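Local atomic coordinates of protein disulfide-isomerase A4 (Rattus norvegicus, PDB entry 3EC3), a protein that catalyses the rearrangement of disulfide bonds in proteins within the endoplasmic reticulum, here represented by its noncatalytic b and b' domains. Residues P116-R121 / F154-V159; N49-R52 / K56-H59; V223-F226 / K230-P233. The protein carries 1 engineered substitution. One frame throughout, in Å; residues are numbered along the deposited sequence.

How the interactions relate
The chain first builds a thioredoxin-like domain, and interaction 2 lies there. It closes the short turn from helix 39-51 into strand 57-60. The chain then enters a second thioredoxin-like domain. Interaction 1 sits at its start and closes a longer loop, in which strand 118-121 meets helix 149-163 after strand 135-140 has been passed. Interaction 3 comes last, where helix 216-227 ends and the chain folds back on it. The three follow in series; none nests in or crosses another. Interactions 1 and 3 share the second domain, with centres about 21 Å apart. Interactions 2 and 3 lie on opposite sides of the chain's centre.

Interaction 1 of 3, residues P116-R121 / F154-V159; sequences PLVGHR and FWRNKV
The backbone O of V118 is gripped by two nitrogens of one arginine. R156 NE lies 3.0 Å from V118 O, in a nearly straight bond of 167°. R156 NH2 reaches the same V118 O at 3.1 Å, more bent at 152°. The carbonyl oxygen sits at the edge of the guanidinium, close to its plane, so the group is held side-on and its rotation is limited. Both donors are tilted somewhat out of the V118 carbonyl plane. The remaining nitrogen, R156 NH1, bonds to the carbonyl O of Q85, which comes from the preceding domain, and to Q153 OE1 one turn earlier in its own helix. The buried guanidinium thus answers several oxygens, and their partial charges would probably help to offset its own.

The contact belongs to the second thioredoxin-like domain of this two-domain fragment. Strand 118-121 is an edge strand of its central sheet, and helix 149-163 connects strands 135-140 and 170-175. The backbone of G119 and R121 bonds to I173 in the neighbouring parallel strand. L117 N bonds to E89 OE2, again from the preceding domain, so the domain boundary lies close by.

Beside the polar grip the contact is apolar. V118 CG1 stands anti to the backbone N (chi1 -178°) and meets R156 CG at 3.9 Å. The arginine runs extended from CG to NE, sliding past the valine in the opposite direction to reach the carbonyl. V118 CG2 touches V159 CG1 at 3.8 Å, and V118 CG1 is 3.9 Å from that same V159 CG1. The valines cross at about a right angle, one methyl of V159 against both of V118. F171 of strand 170-175 touches both valines, and V138 of strand 135-140 packs on V159.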
ATOM      1  N   PRO A 116      -0.176   0.239  -2.164  1.00 16.97           N
ATOM      2  CA  PRO A 116      -1.251   0.274  -3.145  1.00 15.77           C
ATOM      3  C   PRO A 116      -1.806   1.689  -3.338  1.00 16.30           C
ATOM      4  O   PRO A 116      -1.527   2.597  -2.534  1.00 15.69           O
ATOM      5  CB  PRO A 116      -2.321  -0.590  -2.530  1.00 16.03           C
ATOM      6  CG  PRO A 116      -2.130  -0.646  -1.122  1.00 17.35           C
ATOM      7  CD  PRO A 116      -0.606  -0.367  -0.898  1.00 16.50           C
ATOM      8  N   LEU A 117      -2.572   1.880  -4.408  1.00 14.73           N
ATOM      9  CA  LEU A 117      -3.264   3.138  -4.615  1.00 15.48           C
ATOM     10  C   LEU A 117      -4.081   3.531  -3.392  1.00 15.36           C
ATOM     11  O   LEU A 117      -4.043   4.688  -2.965  1.00 15.45           O
ATOM     12  CB  LEU A 117      -4.267   2.968  -5.759  1.00 16.52           C
ATOM     13  CG  LEU A 117      -4.415   4.042  -6.808  1.00 22.03           C
ATOM     14  CD1 LEU A 117      -5.730   3.966  -7.553  1.00 20.24           C
ATOM     15  CD2 LEU A 117      -3.912   5.483  -6.439  1.00 21.53           C
ATOM     16  N   VAL A 118      -4.819   2.590  -2.818  1.00 14.17           N
ATOM     17  CA  VAL A 118      -5.491   2.856  -1.510  1.00 14.71           C
ATOM     18  C   VAL A 118      -5.320   1.678  -0.566  1.00 15.74           C
ATOM     19  O   VAL A 118      -6.034   0.667  -0.664  1.00 15.58           O
ATOM     20  CB  VAL A 118      -6.993   3.216  -1.633  1.00 15.25           C
ATOM     21  CG1 VAL A 118      -7.583   3.524  -0.220  1.00 15.46           C
ATOM     22  CG2 VAL A 118      -7.198   4.437  -2.495  1.00 13.23           C
ATOM     23  N   GLY A 119      -4.332   1.818   0.319  1.00 14.34           N
ATOM     24  CA  GLY A 119      -4.012   0.810   1.318  1.00 15.90           C
ATOM     25  C   GLY A 119      -4.672   1.122   2.635  1.00 16.65           C
ATOM     26  O   GLY A 119      -5.475   2.055   2.730  1.00 15.86           O
ATOM     27  N   HIS A 120      -4.330   0.333   3.652  1.00 16.39           N
ATOM     28  CA  HIS A 120      -4.917   0.470   4.994  1.00 16.97           C
ATOM     29  C   HIS A 120      -3.826   0.975   5.944  1.00 17.82           C
ATOM     30  O   HIS A 120      -2.858   0.262   6.225  1.00 18.43           O
ATOM     31  CB  HIS A 120      -5.456  -0.890   5.504  1.00 17.57           C
ATOM     32  CG  HIS A 120      -6.074  -0.832   6.883  1.00 18.34           C
ATOM     33  ND1 HIS A 120      -6.433  -1.968   7.569  1.00 19.41           N
ATOM     34  CD2 HIS A 120      -6.396   0.210   7.683  1.00 17.44           C
ATOM     35  CE1 HIS A 120      -6.947  -1.636   8.746  1.00 18.55           C
ATOM     36  NE2 HIS A 120      -6.967  -0.314   8.827  1.00 21.36           N
ATOM     37  N   ARG A 121      -3.966   2.236   6.354  1.00 16.70           N
ATOM     38  CA  ARG A 121      -3.039   2.869   7.301  1.00 17.92           C
ATOM     39  C   ARG A 121      -3.452   2.440   8.702  1.00 19.00           C
ATOM     40  O   ARG A 121      -4.603   2.590   9.094  1.00 18.75           O
ATOM     41  CB  ARG A 121      -3.084   4.395   7.139  1.00 17.35           C
ATOM     42  CG  ARG A 121      -2.267   5.177   8.208  1.00 19.37           C
ATOM     43  CD  ARG A 121      -2.580   6.635   7.981  1.00 21.99           C
ATOM     44  NE  ARG A 121      -1.906   7.547   8.907  1.00 21.15           N
ATOM     45  CZ  ARG A 121      -2.543   8.294   9.800  1.00 21.84           C
ATOM     46  NH1 ARG A 121      -1.862   9.135  10.559  1.00 19.74           N
ATOM     47  NH2 ARG A 121      -3.870   8.210   9.924  1.00 24.02           N
ATOM     48  N   PHE A 154     -16.822  -1.160  -0.291  1.00 17.74           N
ATOM     49  CA  PHE A 154     -17.755  -0.131  -0.792  1.00 17.77           C
ATOM     50  C   PHE A 154     -17.125   1.251  -0.630  1.00 18.44           C
ATOM     51  O   PHE A 154     -17.062   2.049  -1.577  1.00 18.12           O
ATOM     52  CB  PHE A 154     -19.101  -0.195  -0.098  1.00 18.43           C
ATOM     53  CG  PHE A 154     -20.034   0.945  -0.496  1.00 20.68           C
ATOM     54  CD1 PHE A 154     -20.144   2.076   0.296  1.00 21.73           C
ATOM     55  CD2 PHE A 154     -20.770   0.874  -1.682  1.00 22.23           C
ATOM     56  CE1 PHE A 154     -21.028   3.148  -0.074  1.00 22.62           C
ATOM     57  CE2 PHE A 154     -21.628   1.918  -2.072  1.00 23.94           C
ATOM     58  CZ  PHE A 154     -21.743   3.061  -1.268  1.00 22.98           C
ATOM     59  N   TRP A 155     -16.701   1.551   0.589  1.00 17.55           N
ATOM     60  CA  TRP A 155     -16.103   2.847   0.871  1.00 17.70           C
ATOM     61  C   TRP A 155     -14.707   3.021   0.274  1.00 16.56           C
ATOM     62  O   TRP A 155     -14.359   4.120  -0.207  1.00 17.90           O
ATOM     63  CB  TRP A 155     -16.048   3.069   2.360  1.00 16.64           C
ATOM     64  CG  TRP A 155     -17.452   3.218   2.926  1.00 17.10           C
ATOM     65  CD1 TRP A 155     -18.096   2.366   3.765  1.00 18.37           C
ATOM     66  CD2 TRP A 155     -18.365   4.282   2.643  1.00 18.58           C
ATOM     67  NE1 TRP A 155     -19.365   2.863   4.075  1.00 18.74           N
ATOM     68  CE2 TRP A 155     -19.553   4.029   3.380  1.00 18.18           C
ATOM     69  CE3 TRP A 155     -18.286   5.453   1.864  1.00 20.42           C
ATOM     70  CZ2 TRP A 155     -20.631   4.881   3.346  1.00 19.04           C
ATOM     71  CZ3 TRP A 155     -19.390   6.301   1.834  1.00 19.42           C
ATOM     72  CH2 TRP A 155     -20.541   5.990   2.551  1.00 18.26           C
ATOM     73  N   ARG A 156     -13.896   1.974   0.365  1.00 16.28           N
ATOM     74  CA  ARG A 156     -12.588   2.009  -0.280  1.00 16.28           C
ATOM     75  C   ARG A 156     -12.680   2.356  -1.770  1.00 17.00           C
ATOM     76  O   ARG A 156     -11.827   3.105  -2.304  1.00 16.49           O
ATOM     77  CB  ARG A 156     -11.836   0.654  -0.036  1.00 16.24           C
ATOM     78  CG  ARG A 156     -10.315   0.729  -0.330  1.00 17.73           C
ATOM     79  CD  ARG A 156      -9.750  -0.744  -0.249  1.00 17.45           C
ATOM     80  NE  ARG A 156      -8.673  -0.750  -1.153  1.00 26.42           N
ATOM     81  CZ  ARG A 156      -8.570  -1.313  -2.317  1.00 18.21           C
ATOM     82  NH1 ARG A 156      -9.416  -2.236  -2.862  1.00 18.48           N
ATOM     83  NH2 ARG A 156      -7.451  -1.007  -2.901  1.00 22.36           N
ATOM     84  N   ASN A 157     -13.709   1.825  -2.442  1.00 17.01           N
ATOM     85  CA  ASN A 157     -13.927   2.078  -3.830  1.00 18.40           C
ATOM     86  C   ASN A 157     -14.143   3.596  -4.113  1.00 18.07           C
ATOM     87  O   ASN A 157     -13.680   4.100  -5.096  1.00 17.69           O
ATOM     88  CB  ASN A 157     -15.122   1.271  -4.325  1.00 20.07           C
ATOM     89  CG  ASN A 157     -14.795  -0.195  -4.551  1.00 25.66           C
ATOM     90  OD1 ASN A 157     -15.698  -1.041  -4.614  1.00 32.35           O
ATOM     91  ND2 ASN A 157     -13.511  -0.507  -4.690  1.00 25.56           N
ATOM     92  N   LYS A 158     -14.819   4.308  -3.213  1.00 17.92           N
ATOM     93  CA  LYS A 158     -15.028   5.768  -3.402  1.00 18.96           C
ATOM     94  C   LYS A 158     -13.713   6.504  -3.310  1.00 18.12           C
ATOM     95  O   LYS A 158     -13.485   7.512  -4.033  1.00 17.15           O
ATOM     96  CB  LYS A 158     -15.964   6.280  -2.311  1.00 18.37           C
ATOM     97  CG  LYS A 158     -17.408   5.744  -2.478  1.00 22.50           C
ATOM     98  CD  LYS A 158     -18.297   6.429  -1.425  1.00 27.46           C
ATOM     99  CE  LYS A 158     -19.792   6.364  -1.702  1.00 30.60           C
ATOM    100  NZ  LYS A 158     -20.170   5.422  -2.762  1.00 30.17           N
ATOM    101  N   VAL A 159     -12.856   6.020  -2.411  1.00 16.81           N
ATOM    102  CA  VAL A 159     -11.520   6.602  -2.248  1.00 16.75           C
ATOM    103  C   VAL A 159     -10.636   6.349  -3.481  1.00 16.34           C
ATOM    104  O   VAL A 159      -9.955   7.261  -3.980  1.00 16.09           O
ATOM    105  CB  VAL A 159     -10.825   6.100  -0.955  1.00 16.34           C
ATOM    106  CG1 VAL A 159      -9.489   6.913  -0.713  1.00 17.53           C
ATOM    107  CG2 VAL A 159     -11.787   6.253   0.229  1.00 15.84           C
TER

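Interaction 2 of 3, residues N49-R52 / K56-H59; sequences NTLR and KFHH
L51 CB meets F57 CZ at 3.5 Å, joining the last part of helix 39-51 to the start of strand 57-60. These elements form the second half of a beta-alpha-beta unit that begins with strand 28-32, in the first thioredoxin-like domain of the fragment. The leucine comes to the rim of the phenyl ring, with its CB near the ring plane. F57 CE1 is also close, 3.8 Å from L51 CB. L51 CD1 lies 3.9 Å from F57 CZ, so the leucine lends both its root and one branch. The carbonyl O of L51 lies in the plane of the ring at its edge, 3.8 Å from F57 CE1. The ring thus meets the helix with the CE1-CZ part of its edge.

F57 CG stands anti to its own carbonyl carbon (chi1 -69°), and from there the ring reaches from the strand to the helix. Around this first shell, A48 of the same helix, I29 of strand 28-32 and S8 also touch F57. K107 and V110 of helix 103-113 pack on L51. The backbone of F57 bonds to K9, which ties the strand to its neighbour 9-10.

Further out, R52 follows L51 in the chain. Its side chain leads away from the strand and rests on P7, while its NH2 bonds to the backbone O of S5. The guanidinium is also held from the last turn of the helix: R52 NH1 donates to N49 OD1 at 2.9 Å and 151°, with the amide oxygen in the guanidinium plane and the donor in the amide carbonyl plane.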
ATOM      1  N   ASN A  49      18.397  -7.507   2.245  1.00 25.03           N
ATOM      2  CA  ASN A  49      19.101  -7.367   3.510  1.00 26.20           C
ATOM      3  C   ASN A  49      19.028  -5.932   4.016  1.00 26.57           C
ATOM      4  O   ASN A  49      18.743  -5.688   5.192  1.00 26.00           O
ATOM      5  CB  ASN A  49      20.570  -7.803   3.402  1.00 25.79           C
ATOM      6  CG  ASN A  49      21.304  -7.567   4.689  1.00 28.23           C
ATOM      7  OD1 ASN A  49      20.934  -8.127   5.730  1.00 29.99           O
ATOM      8  ND2 ASN A  49      22.288  -6.666   4.663  1.00 28.89           N
ATOM      9  N   THR A  50      19.242  -4.990   3.105  1.00 27.15           N
ATOM     10  CA  THR A  50      19.183  -3.578   3.424  1.00 27.84           C
ATOM     11  C   THR A  50      17.794  -3.163   3.896  1.00 28.11           C
ATOM     12  O   THR A  50      17.657  -2.380   4.840  1.00 28.44           O
ATOM     13  CB  THR A  50      19.632  -2.744   2.207  1.00 27.91           C
ATOM     14  OG1 THR A  50      21.018  -3.009   1.953  1.00 27.74           O
ATOM     15  CG2 THR A  50      19.457  -1.277   2.453  1.00 29.87           C
ATOM     16  N   LEU A  51      16.764  -3.694   3.243  1.00 27.64           N
ATOM     17  CA  LEU A  51      15.371  -3.346   3.566  1.00 27.31           C
ATOM     18  C   LEU A  51      14.664  -4.274   4.577  1.00 27.09           C
ATOM     19  O   LEU A  51      13.460  -4.136   4.807  1.00 26.96           O
ATOM     20  CB  LEU A  51      14.544  -3.234   2.277  1.00 26.48           C
ATOM     21  CG  LEU A  51      14.809  -2.114   1.269  1.00 26.83           C
ATOM     22  CD1 LEU A  51      13.958  -2.290   0.012  1.00 26.69           C
ATOM     23  CD2 LEU A  51      14.519  -0.726   1.891  1.00 28.46           C
ATOM     24  N   ARG A  52      15.410  -5.163   5.225  1.00 27.51           N
ATOM     25  CA  ARG A  52      14.815  -6.259   6.033  1.00 28.48           C
ATOM     26  C   ARG A  52      13.971  -5.855   7.257  1.00 29.01           C
ATOM     27  O   ARG A  52      13.128  -6.637   7.702  1.00 28.68           O
ATOM     28  CB  ARG A  52      15.897  -7.271   6.471  1.00 29.16           C
ATOM     29  CG  ARG A  52      16.810  -6.799   7.604  1.00 28.17           C
ATOM     30  CD  ARG A  52      18.001  -7.761   7.800  1.00 29.69           C
ATOM     31  NE  ARG A  52      17.560  -9.139   8.083  1.00 31.77           N
ATOM     32  CZ  ARG A  52      18.180 -10.239   7.663  1.00 34.03           C
ATOM     33  NH1 ARG A  52      19.277 -10.152   6.917  1.00 32.46           N
ATOM     34  NH2 ARG A  52      17.696 -11.435   7.985  1.00 36.18           N
ATOM     35  N   LYS A  56       8.952  -7.674   4.264  1.00 24.22           N
ATOM     36  CA  LYS A  56       9.224  -9.117   4.216  1.00 23.48           C
ATOM     37  C   LYS A  56       9.532  -9.467   2.758  1.00 22.86           C
ATOM     38  O   LYS A  56       8.782  -9.045   1.851  1.00 22.27           O
ATOM     39  CB  LYS A  56       7.977  -9.929   4.612  1.00 24.32           C
ATOM     40  CG  LYS A  56       7.465  -9.750   6.068  1.00 28.75           C
ATOM     41  CD  LYS A  56       8.161 -10.702   6.984  1.00 34.80           C
ATOM     42  CE  LYS A  56       9.174  -9.974   7.845  1.00 39.02           C
ATOM     43  NZ  LYS A  56       9.732 -10.858   8.920  1.00 40.27           N
ATOM     44  N   PHE A  57      10.562 -10.287   2.548  1.00 20.55           N
ATOM     45  CA  PHE A  57      10.979 -10.710   1.201  1.00 19.22           C
ATOM     46  C   PHE A  57      10.884 -12.226   0.997  1.00 18.96           C
ATOM     47  O   PHE A  57      11.227 -13.016   1.928  1.00 18.68           O
ATOM     48  CB  PHE A  57      12.438 -10.261   1.015  1.00 19.48           C
ATOM     49  CG  PHE A  57      12.593  -8.769   0.928  1.00 19.48           C
ATOM     50  CD1 PHE A  57      12.713  -8.000   2.083  1.00 19.01           C
ATOM     51  CD2 PHE A  57      12.629  -8.130  -0.313  1.00 19.85           C
ATOM     52  CE1 PHE A  57      12.857  -6.611   2.004  1.00 19.56           C
ATOM     53  CE2 PHE A  57      12.806  -6.744  -0.404  1.00 20.74           C
ATOM     54  CZ  PHE A  57      12.900  -5.979   0.775  1.00 18.70           C
ATOM     55  N   HIS A  58      10.454 -12.654  -0.198  1.00 15.97           N
ATOM     56  CA  HIS A  58      10.394 -14.064  -0.510  1.00 16.64           C
ATOM     57  C   HIS A  58      11.106 -14.280  -1.839  1.00 17.60           C
ATOM     58  O   HIS A  58      11.337 -13.295  -2.580  1.00 17.90           O
ATOM     59  CB  HIS A  58       8.958 -14.535  -0.628  1.00 16.53           C
ATOM     60  CG  HIS A  58       8.154 -14.249   0.604  1.00 19.39           C
ATOM     61  ND1 HIS A  58       8.026 -15.156   1.629  1.00 20.99           N
ATOM     62  CD2 HIS A  58       7.522 -13.118   1.012  1.00 21.61           C
ATOM     63  CE1 HIS A  58       7.297 -14.618   2.602  1.00 22.38           C
ATOM     64  NE2 HIS A  58       6.970 -13.382   2.246  1.00 20.82           N
ATOM     65  N   HIS A  59      11.428 -15.539  -2.113  1.00 16.72           N
ATOM     66  CA  HIS A  59      12.030 -15.894  -3.417  1.00 18.01           C
ATOM     67  C   HIS A  59      11.600 -17.252  -3.838  1.00 17.60           C
ATOM     68  O   HIS A  59      11.158 -18.044  -3.028  1.00 19.55           O
ATOM     69  CB  HIS A  59      13.568 -15.805  -3.382  1.00 16.87           C
ATOM     70  CG  HIS A  59      14.211 -16.770  -2.440  1.00 17.36           C
ATOM     71  ND1 HIS A  59      14.449 -16.474  -1.123  1.00 17.79           N
ATOM     72  CD2 HIS A  59      14.682 -18.025  -2.635  1.00 15.80           C
ATOM     73  CE1 HIS A  59      15.056 -17.497  -0.542  1.00 19.00           C
ATOM     74  NE2 HIS A  59      15.223 -18.452  -1.445  1.00 17.25           N
TER

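Interaction 3 of 3, residues V223-F226 / K230-P233; sequences VMAF and KLKP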
ATOM      1  N   VAL A 223      -9.608  17.510  -1.599  1.00 34.92           N
ATOM      2  CA  VAL A 223      -8.243  17.387  -2.145  1.00 35.21           C
ATOM      3  C   VAL A 223      -7.892  18.539  -3.124  1.00 35.82           C
ATOM      4  O   VAL A 223      -6.774  19.081  -3.084  1.00 35.82           O
ATOM      5  CB  VAL A 223      -8.032  15.990  -2.809  1.00 35.30           C
ATOM      6  CG1 VAL A 223      -6.696  15.903  -3.541  1.00 36.57           C
ATOM      7  CG2 VAL A 223      -8.175  14.855  -1.735  1.00 33.62           C
HETATM    8  N   MSE A 224      -8.825  18.894  -4.002  1.00 35.87           N
HETATM    9  CA  MSE A 224      -8.621  20.009  -4.928  1.00 37.14           C
HETATM   10  C   MSE A 224      -8.420  21.317  -4.151  1.00 36.57           C
HETATM   11  O   MSE A 224      -7.513  22.112  -4.466  1.00 36.98           O
HETATM   12  CB  MSE A 224      -9.791  20.148  -5.914  1.00 38.53           C
HETATM   13  CG  MSE A 224      -9.616  19.375  -7.220  1.00 41.93           C
HETATM   14 SE   MSE A 224      -8.029  20.013  -8.219  0.70 52.09          SE
HETATM   15  CE  MSE A 224      -8.047  18.824  -9.806  1.00 45.51           C
ATOM     16  N   ALA A 225      -9.243  21.526  -3.124  1.00 35.02           N
ATOM     17  CA  ALA A 225      -9.157  22.767  -2.334  1.00 35.02           C
ATOM     18  C   ALA A 225      -7.810  22.813  -1.606  1.00 34.73           C
ATOM     19  O   ALA A 225      -7.163  23.885  -1.524  1.00 35.64           O
ATOM     20  CB  ALA A 225     -10.319  22.886  -1.373  1.00 34.09           C
ATOM     21  N   PHE A 226      -7.371  21.643  -1.135  1.00 33.50           N
ATOM     22  CA  PHE A 226      -6.043  21.483  -0.548  1.00 32.74           C
ATOM     23  C   PHE A 226      -4.937  21.877  -1.526  1.00 31.80           C
ATOM     24  O   PHE A 226      -4.052  22.650  -1.177  1.00 31.75           O
ATOM     25  CB  PHE A 226      -5.791  20.049  -0.073  1.00 32.54           C
ATOM     26  CG  PHE A 226      -4.326  19.779   0.268  1.00 32.70           C
ATOM     27  CD1 PHE A 226      -3.495  19.100  -0.625  1.00 31.51           C
ATOM     28  CD2 PHE A 226      -3.785  20.238   1.472  1.00 35.14           C
ATOM     29  CE1 PHE A 226      -2.162  18.862  -0.311  1.00 32.90           C
ATOM     30  CE2 PHE A 226      -2.439  20.024   1.795  1.00 36.14           C
ATOM     31  CZ  PHE A 226      -1.626  19.337   0.912  1.00 34.29           C
ATOM     32  N   LYS A 230      -6.598  26.371  -0.537  1.00 37.07           N
ATOM     33  CA  LYS A 230      -7.836  27.045  -0.115  1.00 38.15           C
ATOM     34  C   LYS A 230      -8.339  26.606   1.263  1.00 38.67           C
ATOM     35  O   LYS A 230      -9.386  27.080   1.725  1.00 38.84           O
ATOM     36  CB  LYS A 230      -8.928  26.860  -1.169  1.00 37.90           C
ATOM     37  CG  LYS A 230      -8.760  27.747  -2.381  1.00 41.26           C
ATOM     38  CD  LYS A 230      -9.428  27.165  -3.622  1.00 44.81           C
ATOM     39  CE  LYS A 230     -10.950  27.069  -3.495  1.00 45.99           C
ATOM     40  NZ  LYS A 230     -11.596  27.122  -4.845  1.00 46.35           N
ATOM     41  N   LEU A 231      -7.583  25.715   1.915  1.00 38.91           N
ATOM     42  CA  LEU A 231      -7.926  25.179   3.242  1.00 39.06           C
ATOM     43  C   LEU A 231      -7.072  25.781   4.362  1.00 39.43           C
ATOM     44  O   LEU A 231      -5.950  26.228   4.121  1.00 39.32           O
ATOM     45  CB  LEU A 231      -7.751  23.657   3.268  1.00 38.94           C
ATOM     46  CG  LEU A 231      -8.532  22.796   2.272  1.00 38.52           C
ATOM     47  CD1 LEU A 231      -8.208  21.311   2.540  1.00 37.34           C
ATOM     48  CD2 LEU A 231     -10.048  23.069   2.341  1.00 39.47           C
ATOM     49  N   LYS A 232      -7.608  25.763   5.584  1.00 39.43           N
ATOM     50  CA  LYS A 232      -6.896  26.249   6.769  1.00 39.59           C
ATOM     51  C   LYS A 232      -6.684  25.073   7.722  1.00 39.45           C
ATOM     52  O   LYS A 232      -7.598  24.239   7.889  1.00 39.21           O
ATOM     53  CB  LYS A 232      -7.693  27.360   7.472  1.00 39.69           C
ATOM     54  CG  LYS A 232      -7.614  28.725   6.790  1.00 41.50           C
ATOM     55  CD  LYS A 232      -6.195  28.994   6.254  1.00 43.69           C
ATOM     56  CE  LYS A 232      -6.120  30.287   5.468  1.00 43.66           C
ATOM     57  NZ  LYS A 232      -6.427  31.422   6.367  1.00 45.25           N
ATOM     58  N   PRO A 233      -5.497  25.015   8.374  1.00 39.57           N
ATOM     59  CA  PRO A 233      -5.169  23.848   9.202  1.00 39.30           C
ATOM     60  C   PRO A 233      -5.803  23.821  10.582  1.00 39.91           C
ATOM     61  O   PRO A 233      -6.152  24.883  11.162  1.00 38.65           O
ATOM     62  CB  PRO A 233      -3.643  23.928   9.339  1.00 39.45           C
ATOM     63  CG  PRO A 233      -3.312  25.378   9.185  1.00 39.38           C
ATOM     64  CD  PRO A 233      -4.411  26.033   8.375  1.00 39.45           C
TER
HETATM   65  O   HOH W   1      -4.666  24.402   1.623  1.00 54.34           O
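One direct backbone hydrogen bond joins the segments: K230 N donates to A225 O at 2.7 Å, nearly straight at 166°. It runs from residue i+5 back to residue i, where the chain turns back over the end of helix 216-227. K230 CB lies 3.5 Å from that same A225 O.

A water adds a second, looser link. It accepts from L231 N at 3.2 Å and donates weakly to F226 O.

L231 carries the main apolar contacts. Its CG stands anti to the carbonyl carbon (chi1 -58°), and the fork straddles the helix backbone. L231 CD2 touches A225 CB at 3.7 Å. On the other branch, L231 CD1 meets F226 CB at 3.8 Å and is equally near F226 CA. F207 of strand 206-208 also packs on L231, while the F226 ring goes elsewhere, edge-to-face with Y169. A serine in place of L231 would probably open a gap beside A225 CB and F226 CB and leave the returning chain held to the helix mainly by its backbone bond and the water.

The six-to-one backbone bond, with an apolar residue just beyond it folded onto the helix, is consistent with a Schellman motif at a helix C terminus.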